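Local coordinates for protein TbpB (Actinobacillus pleuropneumoniae, PDB 3HOL) that binds host transferrin as the lipoprotein part of a bacterial transferrin receptor, probably helping the cell to acquire iron, at residues S289-F294 with L300-K305; A329-S334 with Y338-Q343; G236-Y239 with E245-G248; A297-L300 with K305-K308. All blocks are in the same frame, centred on the assembly; numbering follows the deposited sequence.

Contact 1 of 4, residues S289-F294 with L300-K305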
loop_
_atom_site.group_PDB
_atom_site.type_symbol
_atom_site.label_atom_id
_atom_site.label_comp_id
_atom_site.label_asym_id
_atom_site.label_seq_id
_atom_site.Cartn_x
_atom_site.Cartn_y
_atom_site.Cartn_z
ATOM N N SER A 289 -7.617 -11.074 7.657
ATOM C CA SER A 289 -6.331 -10.975 6.971
ATOM C C SER A 289 -6.075 -9.533 6.485
ATOM O O SER A 289 -7.024 -8.764 6.294
ATOM C CB SER A 289 -6.224 -11.982 5.820
ATOM O OG SER A 289 -7.092 -11.651 4.761
ATOM N N GLU A 290 -4.798 -9.191 6.322
ATOM C CA GLU A 290 -4.384 -7.862 5.889
ATOM C C GLU A 290 -4.586 -7.702 4.398
ATOM O O GLU A 290 -4.351 -8.638 3.633
ATOM C CB GLU A 290 -2.903 -7.655 6.239
ATOM C CG GLU A 290 -2.637 -7.551 7.703
ATOM C CD GLU A 290 -3.342 -6.374 8.371
ATOM O OE1 GLU A 290 -3.569 -5.278 7.748
ATOM O OE2 GLU A 290 -3.642 -6.533 9.566
ATOM N N LEU A 291 -5.008 -6.516 3.980
ATOM C CA LEU A 291 -5.039 -6.137 2.567
ATOM C C LEU A 291 -3.858 -5.246 2.255
ATOM O O LEU A 291 -3.478 -4.417 3.082
ATOM C CB LEU A 291 -6.318 -5.334 2.249
ATOM C CG LEU A 291 -7.610 -6.151 2.255
ATOM C CD1 LEU A 291 -8.847 -5.201 2.195
ATOM C CD2 LEU A 291 -7.650 -7.236 1.130
ATOM N N ASN A 292 -3.287 -5.373 1.057
ATOM C CA ASN A 292 -2.288 -4.392 0.634
ATOM C C ASN A 292 -2.914 -3.013 0.384
ATOM O O ASN A 292 -3.883 -2.871 -0.387
ATOM C CB ASN A 292 -1.568 -4.882 -0.623
ATOM C CG ASN A 292 -0.734 -6.099 -0.350
ATOM O OD1 ASN A 292 -0.177 -6.259 0.753
ATOM N ND2 ASN A 292 -0.587 -6.948 -1.357
ATOM N N ASN A 293 -2.366 -1.986 1.015
ATOM C CA ASN A 293 -2.915 -0.643 0.796
ATOM C C ASN A 293 -1.800 0.394 0.911
ATOM O O ASN A 293 -0.897 0.233 1.757
ATOM C CB ASN A 293 -4.004 -0.346 1.835
ATOM C CG ASN A 293 -4.755 0.934 1.516
ATOM O OD1 ASN A 293 -4.338 1.991 1.974
ATOM N ND2 ASN A 293 -5.779 0.860 0.659
ATOM N N PHE A 294 -1.835 1.436 0.067
ATOM C CA PHE A 294 -0.749 2.404 0.086
ATOM C C PHE A 294 -1.120 3.732 0.738
ATOM O O PHE A 294 -0.316 4.648 0.787
ATOM C CB PHE A 294 -0.191 2.595 -1.326
ATOM C CG PHE A 294 0.224 1.321 -1.983
ATOM C CD1 PHE A 294 1.337 0.631 -1.524
ATOM C CD2 PHE A 294 -0.487 0.834 -3.088
ATOM C CE1 PHE A 294 1.757 -0.555 -2.158
ATOM C CE2 PHE A 294 -0.098 -0.340 -3.733
ATOM C CZ PHE A 294 1.028 -1.053 -3.254
ATOM N N LEU A 300 -9.077 -0.469 -3.447
ATOM C CA LEU A 300 -9.154 -1.762 -2.789
ATOM C C LEU A 300 -8.430 -2.733 -3.688
ATOM O O LEU A 300 -8.819 -2.895 -4.860
ATOM C CB LEU A 300 -10.640 -2.151 -2.588
ATOM C CG LEU A 300 -10.939 -3.554 -2.074
ATOM C CD1 LEU A 300 -10.536 -3.680 -0.582
ATOM C CD2 LEU A 300 -12.427 -3.905 -2.271
ATOM N N ILE A 301 -7.372 -3.366 -3.176
ATOM C CA ILE A 301 -6.558 -4.261 -3.990
ATOM C C ILE A 301 -6.960 -5.700 -3.723
ATOM O O ILE A 301 -6.755 -6.215 -2.634
ATOM C CB ILE A 301 -5.002 -4.035 -3.746
ATOM C CG1 ILE A 301 -4.646 -2.533 -3.893
ATOM C CG2 ILE A 301 -4.150 -4.906 -4.690
ATOM C CD1 ILE A 301 -3.121 -2.193 -3.843
ATOM N N ILE A 302 -7.507 -6.366 -4.739
ATOM C CA ILE A 302 -7.932 -7.768 -4.589
ATOM C C ILE A 302 -7.121 -8.664 -5.495
ATOM O O ILE A 302 -7.089 -8.460 -6.721
ATOM C CB ILE A 302 -9.460 -7.990 -4.887
ATOM C CG1 ILE A 302 -10.344 -7.069 -4.035
ATOM C CG2 ILE A 302 -9.850 -9.524 -4.729
ATOM C CD1 ILE A 302 -10.126 -7.175 -2.521
ATOM N N ASP A 303 -6.475 -9.661 -4.881
ATOM C CA ASP A 303 -5.614 -10.607 -5.582
ATOM C C ASP A 303 -4.753 -9.873 -6.612
ATOM O O ASP A 303 -4.684 -10.273 -7.789
ATOM C CB ASP A 303 -6.455 -11.730 -6.224
ATOM C CG ASP A 303 -5.608 -12.770 -6.923
ATOM O OD1 ASP A 303 -4.474 -13.049 -6.453
ATOM O OD2 ASP A 303 -6.077 -13.305 -7.953
ATOM N N GLY A 304 -4.135 -8.779 -6.163
ATOM C CA GLY A 304 -3.189 -8.017 -6.974
ATOM C C GLY A 304 -3.784 -6.891 -7.799
ATOM O O GLY A 304 -3.058 -5.976 -8.201
ATOM N N LYS A 305 -5.094 -6.931 -8.051
ATOM C CA LYS A 305 -5.744 -5.936 -8.935
ATOM C C LYS A 305 -6.434 -4.787 -8.161
ATOM O O LYS A 305 -7.158 -5.025 -7.183
ATOM C CB LYS A 305 -6.733 -6.633 -9.879
ATOM C CG LYS A 305 -7.456 -5.718 -10.926
ATOM C CD LYS A 305 -8.022 -6.558 -12.099
ATOM C CE LYS A 305 -8.877 -5.745 -13.081
ATOM N NZ LYS A 305 -8.107 -4.769 -13.924
HETATM O O HOH W 1 -4.550 -6.797 -0.851
HETATM O O HOH W 2 -6.457 -2.700 -0.610
#

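Contact 2 of 4, residues A329-S334 with Y338-Q343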
loop_
_atom_site.group_PDB
_atom_site.type_symbol
_atom_site.label_atom_id
_atom_site.label_comp_id
_atom_site.label_asym_id
_atom_site.label_seq_id
_atom_site.Cartn_x
_atom_site.Cartn_y
_atom_site.Cartn_z
ATOM N N ALA A 329 -17.645 -6.277 -5.141
ATOM C CA ALA A 329 -17.490 -5.496 -3.920
ATOM C C ALA A 329 -18.628 -4.509 -3.832
ATOM O O ALA A 329 -18.969 -3.884 -4.818
ATOM C CB ALA A 329 -16.119 -4.769 -3.895
ATOM N N VAL A 330 -19.208 -4.367 -2.643
ATOM C CA VAL A 330 -20.217 -3.345 -2.394
ATOM C C VAL A 330 -19.677 -2.433 -1.304
ATOM O O VAL A 330 -19.540 -2.840 -0.142
ATOM C CB VAL A 330 -21.579 -3.959 -1.943
ATOM C CG1 VAL A 330 -22.568 -2.852 -1.635
ATOM C CG2 VAL A 330 -22.147 -4.893 -3.007
ATOM N N ALA A 331 -19.386 -1.200 -1.659
ATOM C CA ALA A 331 -18.603 -0.340 -0.803
ATOM C C ALA A 331 -19.456 0.800 -0.303
ATOM O O ALA A 331 -20.254 1.349 -1.074
ATOM C CB ALA A 331 -17.415 0.221 -1.594
ATOM N N CYS A 332 -19.250 1.163 0.961
ATOM C CA CYS A 332 -19.931 2.259 1.640
ATOM C C CYS A 332 -18.839 3.218 2.096
ATOM O O CYS A 332 -17.742 2.758 2.433
ATOM C CB CYS A 332 -20.667 1.714 2.882
ATOM S SG CYS A 332 -22.041 2.754 3.518
ATOM N N CYS A 333 -19.086 4.522 2.173
ATOM C CA CYS A 333 -20.364 5.198 1.919
ATOM C C CYS A 333 -20.109 6.525 1.174
ATOM O O CYS A 333 -19.023 7.120 1.289
ATOM C CB CYS A 333 -21.032 5.549 3.256
ATOM S SG CYS A 333 -21.102 4.222 4.503
ATOM N N SER A 334 -21.128 7.024 0.467
ATOM C CA SER A 334 -21.016 8.304 -0.278
ATOM C C SER A 334 -20.678 9.532 0.609
ATOM O O SER A 334 -20.167 10.530 0.130
ATOM C CB SER A 334 -22.326 8.567 -1.073
ATOM O OG SER A 334 -23.426 8.614 -0.180
ATOM N N TYR A 338 -12.591 9.393 3.809
ATOM C CA TYR A 338 -11.258 8.927 4.263
ATOM C C TYR A 338 -11.239 7.463 4.738
ATOM O O TYR A 338 -10.221 7.007 5.300
ATOM C CB TYR A 338 -10.706 9.854 5.351
ATOM C CG TYR A 338 -10.532 11.285 4.851
ATOM C CD1 TYR A 338 -9.374 11.671 4.203
ATOM C CD2 TYR A 338 -11.566 12.235 4.998
ATOM C CE1 TYR A 338 -9.209 12.972 3.737
ATOM C CE2 TYR A 338 -11.414 13.535 4.528
ATOM C CZ TYR A 338 -10.228 13.897 3.915
ATOM O OH TYR A 338 -10.072 15.164 3.437
ATOM N N MET A 339 -12.354 6.766 4.501
ATOM C CA MET A 339 -12.520 5.340 4.799
ATOM C C MET A 339 -13.569 4.759 3.864
ATOM O O MET A 339 -14.341 5.494 3.266
ATOM C CB MET A 339 -12.940 5.126 6.271
ATOM C CG MET A 339 -14.276 5.818 6.694
ATOM S SD MET A 339 -14.958 5.092 8.211
ATOM C CE MET A 339 -14.882 3.317 7.877
ATOM N N LYS A 340 -13.566 3.434 3.733
ATOM C CA LYS A 340 -14.528 2.663 2.942
ATOM C C LYS A 340 -14.685 1.339 3.659
ATOM O O LYS A 340 -13.705 0.830 4.217
ATOM C CB LYS A 340 -13.952 2.355 1.554
ATOM C CG LYS A 340 -13.948 3.535 0.565
ATOM C CD LYS A 340 -15.373 3.819 0.066
ATOM C CE LYS A 340 -15.428 4.809 -1.099
ATOM N NZ LYS A 340 -15.900 6.123 -0.589
ATOM N N PHE A 341 -15.890 0.775 3.633
ATOM C CA PHE A 341 -16.106 -0.562 4.193
ATOM C C PHE A 341 -17.192 -1.229 3.388
ATOM O O PHE A 341 -17.937 -0.566 2.679
ATOM C CB PHE A 341 -16.461 -0.514 5.702
ATOM C CG PHE A 341 -17.792 0.172 6.014
ATOM C CD1 PHE A 341 -19.005 -0.543 5.952
ATOM C CD2 PHE A 341 -17.819 1.525 6.384
ATOM C CE1 PHE A 341 -20.234 0.096 6.257
ATOM C CE2 PHE A 341 -19.062 2.180 6.687
ATOM C CZ PHE A 341 -20.243 1.465 6.616
ATOM N N GLY A 342 -17.259 -2.542 3.428
ATOM C CA GLY A 342 -18.391 -3.183 2.804
ATOM C C GLY A 342 -18.183 -4.655 2.691
ATOM O O GLY A 342 -17.473 -5.270 3.515
ATOM N N GLN A 343 -18.824 -5.205 1.662
ATOM C CA GLN A 343 -18.880 -6.633 1.440
ATOM C C GLN A 343 -18.134 -7.026 0.182
ATOM O O GLN A 343 -18.101 -6.281 -0.806
ATOM C CB GLN A 343 -20.353 -7.106 1.390
ATOM C CG GLN A 343 -21.040 -6.870 2.733
ATOM C CD GLN A 343 -22.480 -7.336 2.796
ATOM O OE1 GLN A 343 -22.952 -8.065 1.906
ATOM N NE2 GLN A 343 -23.204 -6.911 3.858
HETATM O O HOH W 3 -17.713 8.824 -0.991
#

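Contact 3 of 4, residues G236-Y239 with E245-G248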
loop_
_atom_site.group_PDB
_atom_site.type_symbol
_atom_site.label_atom_id
_atom_site.label_comp_id
_atom_site.label_asym_id
_atom_site.label_seq_id
_atom_site.Cartn_x
_atom_site.Cartn_y
_atom_site.Cartn_z
ATOM N N GLY A 236 8.850 5.524 -4.118
ATOM C CA GLY A 236 9.021 4.199 -3.505
ATOM C C GLY A 236 8.109 4.025 -2.321
ATOM O O GLY A 236 7.222 4.825 -2.141
ATOM N N GLY A 237 8.336 2.976 -1.529
ATOM C CA GLY A 237 7.475 2.696 -0.399
ATOM C C GLY A 237 8.240 2.144 0.786
ATOM O O GLY A 237 9.392 1.666 0.639
ATOM N N PHE A 238 7.599 2.248 1.950
ATOM C CA PHE A 238 8.024 1.554 3.138
ATOM C C PHE A 238 7.294 0.259 3.217
ATOM O O PHE A 238 6.104 0.207 2.979
ATOM C CB PHE A 238 7.728 2.409 4.371
ATOM C CG PHE A 238 8.522 3.690 4.394
ATOM C CD1 PHE A 238 9.898 3.655 4.711
ATOM C CD2 PHE A 238 7.915 4.904 4.076
ATOM C CE1 PHE A 238 10.651 4.821 4.750
ATOM C CE2 PHE A 238 8.672 6.096 4.084
ATOM C CZ PHE A 238 10.061 6.035 4.443
ATOM N N TYR A 239 8.034 -0.791 3.540
ATOM C CA TYR A 239 7.480 -2.138 3.590
ATOM C C TYR A 239 7.875 -2.796 4.930
ATOM O O TYR A 239 8.827 -2.382 5.583
ATOM C CB TYR A 239 8.045 -2.967 2.449
ATOM C CG TYR A 239 7.717 -2.477 1.043
ATOM C CD1 TYR A 239 6.663 -3.037 0.329
ATOM C CD2 TYR A 239 8.503 -1.506 0.415
ATOM C CE1 TYR A 239 6.369 -2.633 -0.978
ATOM C CE2 TYR A 239 8.222 -1.079 -0.910
ATOM C CZ TYR A 239 7.150 -1.670 -1.602
ATOM O OH TYR A 239 6.833 -1.302 -2.903
ATOM N N GLU A 245 11.752 -1.503 6.303
ATOM C CA GLU A 245 12.571 -1.508 5.089
ATOM C C GLU A 245 11.921 -0.572 4.061
ATOM O O GLU A 245 10.760 -0.112 4.259
ATOM C CB GLU A 245 12.678 -2.951 4.531
ATOM C CG GLU A 245 13.502 -3.875 5.505
ATOM C CD GLU A 245 13.459 -5.314 5.118
ATOM O OE1 GLU A 245 13.060 -5.645 3.980
ATOM O OE2 GLU A 245 13.800 -6.132 5.966
ATOM N N MET A 246 12.673 -0.246 3.002
ATOM C CA MET A 246 12.158 0.658 1.973
ATOM C C MET A 246 12.738 0.235 0.627
ATOM O O MET A 246 13.823 -0.374 0.560
ATOM C CB MET A 246 12.506 2.128 2.298
ATOM C CG MET A 246 14.032 2.344 2.426
ATOM S SD MET A 246 14.474 4.096 2.646
ATOM C CE MET A 246 14.389 4.706 0.897
ATOM N N ALA A 247 12.020 0.539 -0.455
ATOM C CA ALA A 247 12.513 0.207 -1.794
ATOM C C ALA A 247 11.869 1.192 -2.748
ATOM O O ALA A 247 10.805 1.784 -2.436
ATOM C CB ALA A 247 12.154 -1.248 -2.166
ATOM N N GLY A 248 12.511 1.422 -3.876
ATOM C CA GLY A 248 11.903 2.335 -4.869
ATOM C C GLY A 248 12.731 2.506 -6.105
ATOM O O GLY A 248 13.671 1.727 -6.365
#

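Contact 4 of 4, residues A297-L300 with K305-K308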
loop_
_atom_site.group_PDB
_atom_site.type_symbol
_atom_site.label_atom_id
_atom_site.label_comp_id
_atom_site.label_asym_id
_atom_site.label_seq_id
_atom_site.Cartn_x
_atom_site.Cartn_y
_atom_site.Cartn_z
ATOM N N ALA A 297 -7.792 4.807 0.976
ATOM C CA ALA A 297 -8.827 3.871 1.432
ATOM C C ALA A 297 -9.823 3.610 0.295
ATOM O O ALA A 297 -10.591 2.631 0.349
ATOM C CB ALA A 297 -9.552 4.429 2.660
ATOM N N SER A 298 -9.805 4.464 -0.724
ATOM C CA SER A 298 -10.707 4.289 -1.892
ATOM C C SER A 298 -10.113 3.429 -3.007
ATOM O O SER A 298 -10.700 3.277 -4.086
ATOM C CB SER A 298 -11.174 5.633 -2.439
ATOM O OG SER A 298 -11.893 6.296 -1.406
ATOM N N VAL A 299 -8.972 2.813 -2.727
ATOM C CA VAL A 299 -8.408 1.842 -3.653
ATOM C C VAL A 299 -8.381 0.514 -2.906
ATOM O O VAL A 299 -7.770 0.386 -1.818
ATOM C CB VAL A 299 -7.004 2.301 -4.119
ATOM C CG1 VAL A 299 -6.296 1.205 -4.889
ATOM C CG2 VAL A 299 -7.100 3.606 -4.964
ATOM N N LEU A 300 -9.077 -0.469 -3.447
ATOM C CA LEU A 300 -9.154 -1.762 -2.789
ATOM C C LEU A 300 -8.430 -2.733 -3.688
ATOM O O LEU A 300 -8.819 -2.895 -4.860
ATOM C CB LEU A 300 -10.640 -2.151 -2.588
ATOM C CG LEU A 300 -10.939 -3.554 -2.074
ATOM C CD1 LEU A 300 -10.536 -3.680 -0.582
ATOM C CD2 LEU A 300 -12.427 -3.905 -2.271
ATOM N N LYS A 305 -5.094 -6.931 -8.051
ATOM C CA LYS A 305 -5.744 -5.936 -8.935
ATOM C C LYS A 305 -6.434 -4.787 -8.161
ATOM O O LYS A 305 -7.158 -5.025 -7.183
ATOM C CB LYS A 305 -6.733 -6.633 -9.879
ATOM C CG LYS A 305 -7.456 -5.718 -10.926
ATOM C CD LYS A 305 -8.022 -6.558 -12.099
ATOM C CE LYS A 305 -8.877 -5.745 -13.081
ATOM N NZ LYS A 305 -8.107 -4.769 -13.924
ATOM N N LYS A 306 -6.200 -3.556 -8.615
ATOM C CA LYS A 306 -6.742 -2.359 -7.994
ATOM C C LYS A 306 -8.207 -2.134 -8.382
ATOM O O LYS A 306 -8.533 -2.091 -9.575
ATOM C CB LYS A 306 -5.915 -1.125 -8.392
ATOM C CG LYS A 306 -4.574 -0.980 -7.640
ATOM C CD LYS A 306 -3.719 0.181 -8.149
ATOM C CE LYS A 306 -2.420 0.310 -7.310
ATOM N NZ LYS A 306 -1.607 1.514 -7.675
ATOM N N ILE A 307 -9.071 -1.972 -7.389
ATOM C CA ILE A 307 -10.461 -1.559 -7.611
ATOM C C ILE A 307 -10.631 -0.134 -7.069
ATOM O O ILE A 307 -10.327 0.120 -5.902
ATOM C CB ILE A 307 -11.464 -2.526 -6.928
ATOM C CG1 ILE A 307 -11.163 -3.978 -7.322
ATOM C CG2 ILE A 307 -12.896 -2.151 -7.255
ATOM C CD1 ILE A 307 -12.067 -5.023 -6.661
ATOM N N LYS A 308 -11.047 0.798 -7.929
ATOM C CA LYS A 308 -11.290 2.174 -7.480
ATOM C C LYS A 308 -12.720 2.265 -6.945
ATOM O O LYS A 308 -13.693 2.027 -7.665
ATOM C CB LYS A 308 -11.043 3.209 -8.594
ATOM C CG LYS A 308 -9.653 3.176 -9.252
ATOM C CD LYS A 308 -8.665 4.217 -8.623
ATOM C CE LYS A 308 -7.211 4.125 -9.200
ATOM N NZ LYS A 308 -6.255 3.181 -8.488
#

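Contact 1 of 4, residues S289-F294 with L300-K305
In the C-lobe handle domain, the chain leaving strand 287-290 runs past a small two-stranded hairpin, and Leu291, Asn292 and Phe294 meet Leu300 and Ile301 there through two waters and a few apolar contacts; no direct hydrogen bond crosses. Leu291 and Leu300 touch through their CD1 methyls, 3.6 Å apart, the side chains crossing at a slant. The other methyl of Leu291, CD2, approaches Ile301 O and, more distantly, Ile302 CD1. Beyond the waters, Ile301 CD1 reaches Phe294 CE2 at 3.5 Å, the two side chains crossing at about a right angle, and also packs on Asn292 O. With CG1 anti to the carbonyl carbon (chi1 -51°), the long branch of Ile301 is swung toward Asn292 and the ring. Between these apolar groups one water accepts from Asn292 N (2.7 Å) and donates to Ile301 O (2.9 Å); a second donates to Asn292 O (2.6 Å) and accepts from Ile301 N (2.8 Å). The pair thus replaces direct sheet bonds. A type I' turn, Ile302 to Lys305, closes the hairpin. Strand 272-282 lies against Leu291, strand 356-363 against Leu291 and Leu300, and strand 315-322 against Ile302.

Contact 2 of 4, residues A329-S334 with Y338-Q343
Strands 325-332 and 339-346 form an antiparallel beta hairpin of the C-lobe handle domain, and Cys332 and Phe341 face each other near its turn. Four backbone bonds join the strands. Val330 and Gln343 exchange two, as do Cys332 and Phe341; Cys332 N to Phe341 O is the shortest at 2.8 Å. Between these pairs Gly342 CA comes within 3.2 Å of Val330 O in a CA-H...O contact, a closeness that suits a residue lacking a side chain. The aromatic contacts lie on the face bearing Val330, Cys332, Phe341 and Gln343. Cys332 CB sits over one face of the Phe341 ring, 3.9 Å from its centroid and toward the rim, a CH-pi contact. Both sulfurs of the vicinal disulfide approach obliquely as sulfur-aromatic contacts. The ring reaches them because CG of Phe341 stands between its backbone N and carbonyl carbon (chi1 65°). Thr381 of strand 375-387 touches both cysteines and the ring. Polar contact is looser: a water lies 3.1 Å from Cys333 O and is only weakly bonded to Lys340 NZ. The disulfide spans adjacent residues, Cys332 SG to Cys333 SG being 2.0 Å, with a cis peptide between them.

Contact 3 of 4, residues G236-Y239 with E245-G248
Residues 236-239 and 245-248 run antiparallel, their short axes 4.6 Å apart at 158°, as facing parts of a beta hairpin in the wall of the N-lobe barrel. Gly237 with Ala247 and Tyr239 with Glu245 form the hydrogen-bonded pairs. Gly237 N to Ala247 O is 2.9 Å; Tyr239 N reaches Glu245 O at the same length, but from 42° above the carbonyl plane. Gly236 and Gly248 face each other with their CA atoms only 3.7 Å apart, an approach that a side chain on either would obstruct. On the face of Phe238 and Met246 the two side chains lie alongside, pointing the same way, and Phe238 CD1 touches Met246 CB at 3.9 Å. The Phe238 ring also meets Phe207 edge-to-face, and Met184 packs on both residues. On the other face Tyr239 CE2 comes 4.1 Å from Ala247 CB. Chi1 of -62° sets the Tyr239 ring beside its own backbone N, back over Gly237, which has no side chain to oppose it. Its hydroxyl is bonded to Arg206. Glu245 extends from this same face, where its carboxylate takes hydrogen bonds from Gln82 N and Tyr83 N. The buried hydroxyl and carboxylate on the Tyr239 face are therefore satisfied by partners beyond the hairpin, whereas the Phe238 face is joined by apolar and aromatic packing.

Contact 4 of 4, residues A297-L300 with K305-K308
Leu300 and Ile307 hold the tight side of a short beta hairpin, strands 299-302 and 305-308, while Val299 packs more loosely among lysines on the other face. The two residues form an antiparallel hydrogen-bonded pair. Leu300 N to Ile307 O is 2.8 Å and nearly straight, at 174° at the hydrogen. The return bond, Ile307 N to Leu300 O, is 2.7 Å. Ile307 CB also lies close to Leu300 O, at 3.4 Å. Both side chains leave the sheet on one buried face, their CB atoms 4.4 Å apart. Across the sheet Val299 and Lys308 form the neighbouring non-hydrogen-bonded pair. Here the lysine chain, bent at chi2 (-96°) and again near its end, lies alongside Val299, and its NZ comes to 3.6 Å from Val299 CG2. Val299 CG1 instead meets the aliphatic Lys306 CG at 3.9 Å, the two side chains crossing at a slant. Lys306 then runs on extended, and its NZ is bonded to Pro26 O. Exposed Lys308 marks the solvent side with Val299, which is itself partly exposed. The buried face rests on the larger handle sheet: Ile307 packs on His318 and Ile320 of strand 315-322, Leu300 on Phe359 and Gln361 of strand 356-363, and the Gln361 amide is bonded to Ala297 O and Val299 O.

How the contacts relate
Contacts 1, 2 and 4 all belong to the C-lobe handle domain, whereas contact 3 lies in the N-lobe barrel, its centre about 28 Å from that of contact 2. Contacts 2 and 3 are buried strand pairs with four direct backbone bonds each; one is marked by sulfur and an aromatic ring, the other by glycines and buried polar ends. Contacts 1 and 4 are partly buried and share Leu300 and Lys305 on one small hairpin: contact 4 zips its strands together directly, and contact 1 ties it to the passing chain through two waters and a few apolar contacts. Leu300 CD2 also packs on Ala329 CB, linking contact 1 to contact 2, and Lys340 of contact 2 packs against Ala297 and Ser298 of contact 4.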